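Local structure of colicin-M immunity protein (4AEQ) at residues F23-N26 against D27-R31; D36-V39 against Q40-G43; L42-E45 against I46-I49; L58-V61 against E62-K65. The protein protects a cell carrying the colicin M plasmid against colicin M, this chain being the YebF/Cmi part of the protein, crystallised as a domain-swapped dimer. One frame throughout, in Å; residues are numbered along the deposited sequence.

Contact 1 of 4, residues F23-N26 against D27-R31; sequences FVKN and DYLQR. With PO4 (phosphate ion), chain B.
Lys-25 and Leu-29 lie side by side on one turn of helix and point the same way. CG of Lys-25 is 4.0 Å from CD1 of Leu-29, and CE is close to the same methyl. The lysine sets CG anti to its backbone N (chi1 180°) and stays extended, which keeps its aliphatic chain along the leucine. Two residues before each, Phe-23 CE1 comes within 4.5 Å of Asp-27 CB, an oblique approach to the ring. Under these side chains run four i to i+4 backbone bonds. Leu-29 N to Lys-25 O is the straightest of them, 3.0 Å and 172°. Asp-27 in turn meets Arg-31. OD2 of Asp-27 is 3.1 Å from NE of Arg-31, but it sits over one guanidinium face, so the bridge is one of charge with no N-H aimed at it. A phosphate ion, probably from the crystallisation liquor, places O2 at the guanidinium edge, in plane. Its O1 comes in at a slant and takes a weak bond from Arg-31 NH1, 2.7 Å at 119°. Tyr-95 OH of the second subunit bonds Asp-27 OD2. On helix 17-42, this turn lies against the second subunit: Phe-23 stacks on its Tyr-86, and Tyr-28 meets its Phe-71 and Tyr-82 edge-to-face.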
# COMPACT_ATOMS: atom_id res chain seq x y z
N PHE A 23 -1.82 10.73 -9.36
CA PHE A 23 -1.05 9.71 -8.65
C PHE A 23 -1.97 8.80 -7.84
O PHE A 23 -1.82 7.58 -7.85
CB PHE A 23 -0.01 10.36 -7.74
CG PHE A 23 0.98 9.38 -7.17
CD1 PHE A 23 0.63 8.57 -6.10
CD2 PHE A 23 2.24 9.26 -7.72
CE1 PHE A 23 1.54 7.67 -5.58
CE2 PHE A 23 3.15 8.36 -7.20
CZ PHE A 23 2.80 7.56 -6.13
N VAL A 24 -2.91 9.41 -7.12
CA VAL A 24 -3.80 8.66 -6.24
C VAL A 24 -4.74 7.76 -7.04
O VAL A 24 -5.04 6.64 -6.63
CB VAL A 24 -4.59 9.58 -5.32
CG1 VAL A 24 -5.68 8.81 -4.59
CG2 VAL A 24 -3.65 10.26 -4.34
N LYS A 25 -5.22 8.25 -8.18
CA LYS A 25 -6.10 7.45 -9.03
C LYS A 25 -5.33 6.27 -9.62
O LYS A 25 -5.80 5.13 -9.60
CB LYS A 25 -6.71 8.31 -10.14
CG LYS A 25 -7.64 7.54 -11.08
CD LYS A 25 -8.35 8.48 -12.05
CE LYS A 25 -9.18 7.70 -13.06
NZ LYS A 25 -10.00 8.61 -13.91
N ASN A 26 -4.13 6.55 -10.13
CA ASN A 26 -3.29 5.47 -10.67
C ASN A 26 -3.07 4.39 -9.62
O ASN A 26 -3.28 3.20 -9.87
CB ASN A 26 -1.93 6.01 -11.14
CG ASN A 26 -2.03 6.75 -12.46
OD1 ASN A 26 -3.02 6.65 -13.18
ND2 ASN A 26 -0.98 7.49 -12.80
N ASP A 27 -2.66 4.83 -8.43
CA ASP A 27 -2.35 3.92 -7.34
C ASP A 27 -3.57 3.11 -6.91
O ASP A 27 -3.49 1.88 -6.73
CB ASP A 27 -1.80 4.72 -6.16
CG ASP A 27 -1.39 3.84 -5.01
OD1 ASP A 27 -0.23 3.37 -5.02
OD2 ASP A 27 -2.20 3.64 -4.09
N TYR A 28 -4.70 3.79 -6.73
CA TYR A 28 -5.93 3.14 -6.30
C TYR A 28 -6.38 2.07 -7.29
O TYR A 28 -6.65 0.93 -6.90
CB TYR A 28 -7.04 4.18 -6.10
CG TYR A 28 -8.39 3.57 -5.81
CD1 TYR A 28 -8.73 3.15 -4.53
CD2 TYR A 28 -9.33 3.42 -6.82
CE1 TYR A 28 -9.97 2.60 -4.26
CE2 TYR A 28 -10.57 2.87 -6.56
CZ TYR A 28 -10.89 2.46 -5.29
OH TYR A 28 -12.13 1.92 -5.04
N LEU A 29 -6.47 2.45 -8.56
CA LEU A 29 -6.90 1.49 -9.58
C LEU A 29 -5.94 0.30 -9.69
O LEU A 29 -6.38 -0.87 -9.77
CB LEU A 29 -7.07 2.18 -10.94
CG LEU A 29 -8.28 3.13 -11.01
CD1 LEU A 29 -8.36 3.79 -12.38
CD2 LEU A 29 -9.58 2.39 -10.68
N GLN A 30 -4.64 0.58 -9.69
CA GLN A 30 -3.65 -0.49 -9.78
C GLN A 30 -3.81 -1.45 -8.61
O GLN A 30 -3.76 -2.67 -8.79
CB GLN A 30 -2.23 0.07 -9.82
CG GLN A 30 -1.56 0.14 -8.45
CD GLN A 30 -0.14 0.69 -8.52
OE1 GLN A 30 0.41 0.88 -9.60
NE2 GLN A 30 0.44 0.93 -7.35
N ARG A 31 -4.02 -0.91 -7.41
CA ARG A 31 -4.19 -1.75 -6.22
C ARG A 31 -5.45 -2.61 -6.28
O ARG A 31 -5.40 -3.81 -6.02
CB ARG A 31 -4.21 -0.89 -4.96
CG ARG A 31 -2.86 -0.28 -4.63
CD ARG A 31 -2.89 0.38 -3.26
NE ARG A 31 -1.58 0.88 -2.87
CZ ARG A 31 -1.31 1.46 -1.70
NH1 ARG A 31 -2.27 1.59 -0.80
NH2 ARG A 31 -0.09 1.88 -1.44
P PO4 B . -3.15 0.69 2.12
O1 PO4 B . -1.70 0.85 1.73
O2 PO4 B . -3.98 1.72 1.40
O3 PO4 B . -3.63 -0.69 1.73
O4 PO4 B . -3.29 0.89 3.61

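Contact 2 of 4, residues D36-V39 against Q40-G43; sequences DNDV and QLLG
Asn-37 and Gln-40 run side by side and point the same way, with their amide planes only 7° apart. CB of Asn-37 is 3.8 Å from NE2 of Gln-40. The glutamine chain is extended beyond CG and lies back along the preceding turn, though the place of CG itself is doubtful, because it is modelled too close to Asn-37 O. Asp-36 crosses the same glutamine at about a right angle. Its carboxylate is turned 51° from the amide plane, and OD2 of Asp-36 stays 4.0 Å from OE1 of Gln-40. Asp-38 lies obliquely to Leu-41, but the end of Leu-41 is also doubtful, being too close to Asn-37 O. Asp-38 turns its carboxylate to Tyr-82 OH of its own chain, which bonds OD2. The backbone holds the turn with Gln-40 N to Asp-36 O, 3.0 Å, and Leu-42 N to Asp-38 O, 2.9 Å. A last bond joins Gly-43 N to Val-39 O, 2.9 Å. Gly-43 then leaves helical angles with positive phi (86°). This is a helix C-terminus ended by a glycine, where helix 17-42 gives way to a loop.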
# COMPACT_ATOMS: atom_id res chain seq x y z
N ASP A 36 -7.42 -7.78 -6.08
CA ASP A 36 -8.54 -8.61 -6.51
C ASP A 36 -8.04 -9.81 -7.31
O ASP A 36 -8.46 -10.95 -7.08
CB ASP A 36 -9.54 -7.82 -7.34
CG ASP A 36 -10.78 -8.64 -7.68
OD1 ASP A 36 -11.42 -9.15 -6.73
OD2 ASP A 36 -11.09 -8.80 -8.88
N ASN A 37 -7.15 -9.55 -8.26
CA ASN A 37 -6.59 -10.62 -9.06
C ASN A 37 -5.94 -11.69 -8.18
O ASN A 37 -6.24 -12.87 -8.33
CB ASN A 37 -5.62 -10.09 -10.11
CG ASN A 37 -6.33 -9.39 -11.25
OD1 ASN A 37 -7.55 -9.25 -11.25
ND2 ASN A 37 -5.56 -8.93 -12.23
N ASP A 38 -5.08 -11.28 -7.25
CA ASP A 38 -4.44 -12.26 -6.37
C ASP A 38 -5.45 -13.10 -5.59
O ASP A 38 -5.26 -14.31 -5.43
CB ASP A 38 -3.43 -11.59 -5.43
CG ASP A 38 -2.08 -11.36 -6.09
OD1 ASP A 38 -1.96 -11.65 -7.30
OD2 ASP A 38 -1.15 -10.89 -5.40
N VAL A 39 -6.52 -12.47 -5.11
CA VAL A 39 -7.54 -13.23 -4.38
C VAL A 39 -8.21 -14.26 -5.29
O VAL A 39 -8.33 -15.43 -4.93
CB VAL A 39 -8.60 -12.32 -3.75
CG1 VAL A 39 -9.75 -13.15 -3.20
CG2 VAL A 39 -7.99 -11.47 -2.65
N GLN A 40 -8.65 -13.83 -6.47
CA GLN A 40 -9.31 -14.75 -7.40
C GLN A 40 -8.37 -15.88 -7.84
O GLN A 40 -8.82 -16.98 -8.14
CB GLN A 40 -9.84 -13.99 -8.62
CG GLN A 40 -8.74 -13.31 -9.41
CD GLN A 40 -9.26 -12.60 -10.64
OE1 GLN A 40 -10.45 -12.29 -10.73
NE2 GLN A 40 -8.37 -12.34 -11.59
N LEU A 41 -7.07 -15.61 -7.86
CA LEU A 41 -6.07 -16.59 -8.28
C LEU A 41 -5.77 -17.63 -7.22
O LEU A 41 -5.63 -18.83 -7.50
CB LEU A 41 -4.77 -15.88 -8.64
CG LEU A 41 -4.71 -15.02 -9.90
CD1 LEU A 41 -6.07 -14.86 -10.58
CD2 LEU A 41 -4.09 -13.67 -9.54
N LEU A 42 -5.64 -17.17 -5.98
CA LEU A 42 -5.34 -18.08 -4.88
C LEU A 42 -6.60 -18.84 -4.49
O LEU A 42 -6.53 -19.96 -3.99
CB LEU A 42 -4.78 -17.32 -3.68
CG LEU A 42 -3.42 -16.65 -3.89
CD1 LEU A 42 -3.01 -15.87 -2.65
CD2 LEU A 42 -2.36 -17.68 -4.25
N GLY A 43 -7.75 -18.22 -4.73
CA GLY A 43 -9.03 -18.83 -4.40
C GLY A 43 -9.44 -18.56 -2.97
O GLY A 43 -10.39 -19.17 -2.47

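Contact 3 of 4, residues L42-E45 against I46-I49; sequences LGTE and IPKI
Leu-42 touches Pro-47, five residues on. Its CD1 is 3.7 Å from Pro-47 CB and equally near CG of that ring. The two side chains cross at about a right angle, and the CD1 methyl makes the contact. This is an apolar contact between two buried residues. Gly-43 turns the chain out of the helix. Thr-44 then uses both branches of its side chain. OG1 is anti to the backbone N (chi1 -179°), which swings the hydroxyl forward along the chain. There it accepts the N-H of Ile-46: the bond from Ile-46 N to Thr-44 OG1 is 3.0 Å long and fairly straight, at 160°. A side-chain oxygen thus bonds the main chain two residues later, which makes this an ST turn. The methyl, CG2 of Thr-44, goes to Pro-47 instead, 3.5 Å from Pro-47 N and 4.0 Å from its CD. At Glu-45 it is the main chain that meets the proline. CD of Pro-47 lies beside the Glu-45 carbonyl, 3.3 Å from its O. The segment connects the end of helix 17-42 to strand 48-51, outermost in the sheet of this chain. Leu-42 and Pro-47 both rest on Ala-73 of strand 66-74, and Tyr-28 of the second subunit packs on both as well.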
# COMPACT_ATOMS: atom_id res chain seq x y z
N LEU A 42 -5.64 -17.17 -5.98
CA LEU A 42 -5.34 -18.08 -4.88
C LEU A 42 -6.60 -18.84 -4.49
O LEU A 42 -6.53 -19.96 -3.99
CB LEU A 42 -4.78 -17.32 -3.68
CG LEU A 42 -3.42 -16.65 -3.89
CD1 LEU A 42 -3.01 -15.87 -2.65
CD2 LEU A 42 -2.36 -17.68 -4.25
N GLY A 43 -7.75 -18.22 -4.73
CA GLY A 43 -9.03 -18.83 -4.40
C GLY A 43 -9.44 -18.56 -2.97
O GLY A 43 -10.39 -19.17 -2.47
N THR A 44 -8.72 -17.67 -2.29
CA THR A 44 -9.06 -17.31 -0.92
C THR A 44 -8.55 -15.92 -0.57
O THR A 44 -7.58 -15.44 -1.16
CB THR A 44 -8.46 -18.32 0.07
OG1 THR A 44 -8.82 -17.95 1.41
CG2 THR A 44 -6.94 -18.36 -0.06
N GLU A 45 -9.22 -15.27 0.38
CA GLU A 45 -8.75 -14.01 0.94
C GLU A 45 -7.69 -14.26 2.00
O GLU A 45 -6.93 -13.35 2.37
CB GLU A 45 -9.91 -13.23 1.57
CG GLU A 45 -10.60 -12.25 0.64
CD GLU A 45 -11.64 -11.41 1.36
OE1 GLU A 45 -11.89 -11.67 2.56
OE2 GLU A 45 -12.20 -10.49 0.73
N ILE A 46 -7.64 -15.48 2.51
CA ILE A 46 -6.74 -15.82 3.61
C ILE A 46 -5.83 -17.00 3.27
O ILE A 46 -5.97 -18.07 3.85
CB ILE A 46 -7.53 -16.14 4.88
CG1 ILE A 46 -8.63 -15.10 5.09
CG2 ILE A 46 -6.60 -16.20 6.08
CD1 ILE A 46 -9.70 -15.52 6.07
N PRO A 47 -4.89 -16.79 2.34
CA PRO A 47 -3.96 -17.85 1.95
C PRO A 47 -3.03 -18.21 3.09
O PRO A 47 -2.85 -17.42 4.01
CB PRO A 47 -3.16 -17.21 0.81
CG PRO A 47 -3.26 -15.74 1.06
CD PRO A 47 -4.63 -15.53 1.62
N LYS A 48 -2.44 -19.40 3.03
CA LYS A 48 -1.42 -19.79 3.99
C LYS A 48 -0.12 -19.15 3.56
O LYS A 48 0.19 -19.12 2.37
CB LYS A 48 -1.26 -21.31 4.02
CG LYS A 48 -2.52 -22.08 4.41
CD LYS A 48 -2.92 -21.81 5.85
CE LYS A 48 -4.14 -22.62 6.24
NZ LYS A 48 -3.92 -24.09 6.06
N ILE A 49 0.65 -18.63 4.52
CA ILE A 49 1.90 -17.95 4.20
C ILE A 49 3.11 -18.80 4.56
O ILE A 49 3.23 -19.28 5.68
CB ILE A 49 2.02 -16.59 4.92
CG1 ILE A 49 0.79 -15.71 4.66
CG2 ILE A 49 3.29 -15.87 4.48
CD1 ILE A 49 0.58 -15.38 3.19

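Contact 4 of 4, residues L58-V61 against E62-K65; sequences LTDV and EDEK
Asp-60 and Asp-63 meet across a short 3-10 turn, one just before it and one at its end, and backbone bonds shape the contact. Asp-63 N donates to Asp-60 O over 3.0 Å. Glu-64 N donates to Val-61 O over 3.1 Å, at 166°. Both bonds span three residues, as in a 3-10 helix. In each the donor stands above the carbonyl plane, 59° out of it for Glu-64 N, and does not lie on a lone pair. The tight winding of the turn goes with this steep approach.

Water adds a third link. One water donates to Val-61 O at 3.0 Å and to Glu-64 O at 2.8 Å, bridging the two carbonyls. Val-61 O therefore takes two donors, one from the backbone and one from the water.

Side chains add only a little close van der Waals approach. OD2 of Asp-63 is 3.3 Å from CB of Asp-60, so the carboxylate lies beside the aliphatic carbon of the other aspartate. Asp-63 holds CG beside its own backbone N (chi1 -58°), which brings the group back over the turn. The two carboxylates keep apart: OD2 of Asp-60 and OD2 of Asp-63 are 4.7 Å from each other. This proximity of like charges probably raises their affinity for protons slightly. Glu-64 folds CG over the turn, 3.4 Å from Val-61 O. Its OE1 has a long, weak ion pair with Arg-56.

The turn is a surface feature of the connection between strands 48-51 and 66-74. From the second subunit, Tyr-13 packs on Val-61 and Glu-62, and Cys-12 on Glu-64.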
# COMPACT_ATOMS: atom_id res chain seq x y z
N LEU A 58 24.83 -7.70 6.96
CA LEU A 58 25.41 -8.01 8.26
C LEU A 58 26.33 -6.89 8.73
O LEU A 58 26.77 -6.88 9.88
CB LEU A 58 26.17 -9.34 8.21
CG LEU A 58 25.33 -10.59 7.97
CD1 LEU A 58 26.20 -11.85 7.98
CD2 LEU A 58 24.23 -10.70 9.01
N THR A 59 26.62 -5.95 7.84
CA THR A 59 27.49 -4.82 8.17
C THR A 59 26.80 -3.49 7.88
O THR A 59 25.94 -3.40 7.00
CB THR A 59 28.81 -4.88 7.37
OG1 THR A 59 28.53 -4.97 5.97
CG2 THR A 59 29.64 -6.07 7.80
N ASP A 60 27.20 -2.46 8.62
CA ASP A 60 26.66 -1.12 8.43
C ASP A 60 25.13 -1.16 8.48
O ASP A 60 24.46 -0.51 7.69
CB ASP A 60 27.12 -0.55 7.10
CG ASP A 60 28.62 -0.72 6.88
OD1 ASP A 60 29.39 -0.53 7.84
OD2 ASP A 60 29.02 -1.07 5.75
N VAL A 61 24.61 -1.92 9.43
CA VAL A 61 23.18 -2.21 9.50
C VAL A 61 22.32 -0.98 9.74
O VAL A 61 21.14 -0.97 9.39
CB VAL A 61 22.87 -3.25 10.59
CG1 VAL A 61 23.56 -4.57 10.27
CG2 VAL A 61 23.29 -2.73 11.95
N GLU A 62 22.90 0.06 10.32
CA GLU A 62 22.15 1.29 10.59
C GLU A 62 21.82 2.03 9.30
O GLU A 62 21.04 2.99 9.30
CB GLU A 62 22.91 2.18 11.57
CG GLU A 62 22.96 1.61 12.99
CD GLU A 62 24.01 2.27 13.86
OE1 GLU A 62 24.81 3.08 13.35
OE2 GLU A 62 24.04 1.98 15.08
N ASP A 63 22.40 1.57 8.20
CA ASP A 63 22.15 2.16 6.89
C ASP A 63 20.93 1.56 6.18
O ASP A 63 20.53 2.04 5.13
CB ASP A 63 23.38 2.03 5.98
CG ASP A 63 24.62 2.68 6.58
OD1 ASP A 63 24.47 3.59 7.43
OD2 ASP A 63 25.74 2.29 6.19
N GLU A 64 20.35 0.50 6.76
CA GLU A 64 19.22 -0.17 6.12
C GLU A 64 17.97 0.67 6.29
O GLU A 64 17.55 0.95 7.41
CB GLU A 64 18.92 -1.50 6.81
CG GLU A 64 19.93 -2.61 6.64
CD GLU A 64 19.58 -3.82 7.50
OE1 GLU A 64 19.11 -3.62 8.64
OE2 GLU A 64 19.74 -4.96 7.02
N LYS A 65 17.37 1.10 5.18
CA LYS A 65 16.05 1.72 5.24
C LYS A 65 14.90 0.75 4.97
O LYS A 65 13.73 1.08 5.21
CB LYS A 65 16.00 2.91 4.29
CG LYS A 65 16.99 4.02 4.64
CD LYS A 65 16.69 4.60 6.02
CE LYS A 65 17.67 5.70 6.40
NZ LYS A 65 18.88 5.18 7.10
O HOH W 1 18.56 0.35 9.99

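In the fold
Contacts 1 to 3 are partly buried and contact 4 is at the surface. Contacts 1 and 2 share helix 17-42, with centres about 19 Å apart. Contact 1 is mid-helix. It meets the second subunit through aromatic rings and a hydrogen bond with Asp-27, and holds a charge pair of its own. Contact 2 is the C-terminal end of that helix, where polar side chains line up and a glycine stops it. Contact 3 takes over there, sharing Leu-42 and Gly-43, and joins the helix to strand 48-51 by apolar packing and one threonine bond. Contact 4, about 36 Å from contact 2 between centres, is held by backbone bonds and water. All four touch the second subunit, in keeping with the domain-swapped dimer.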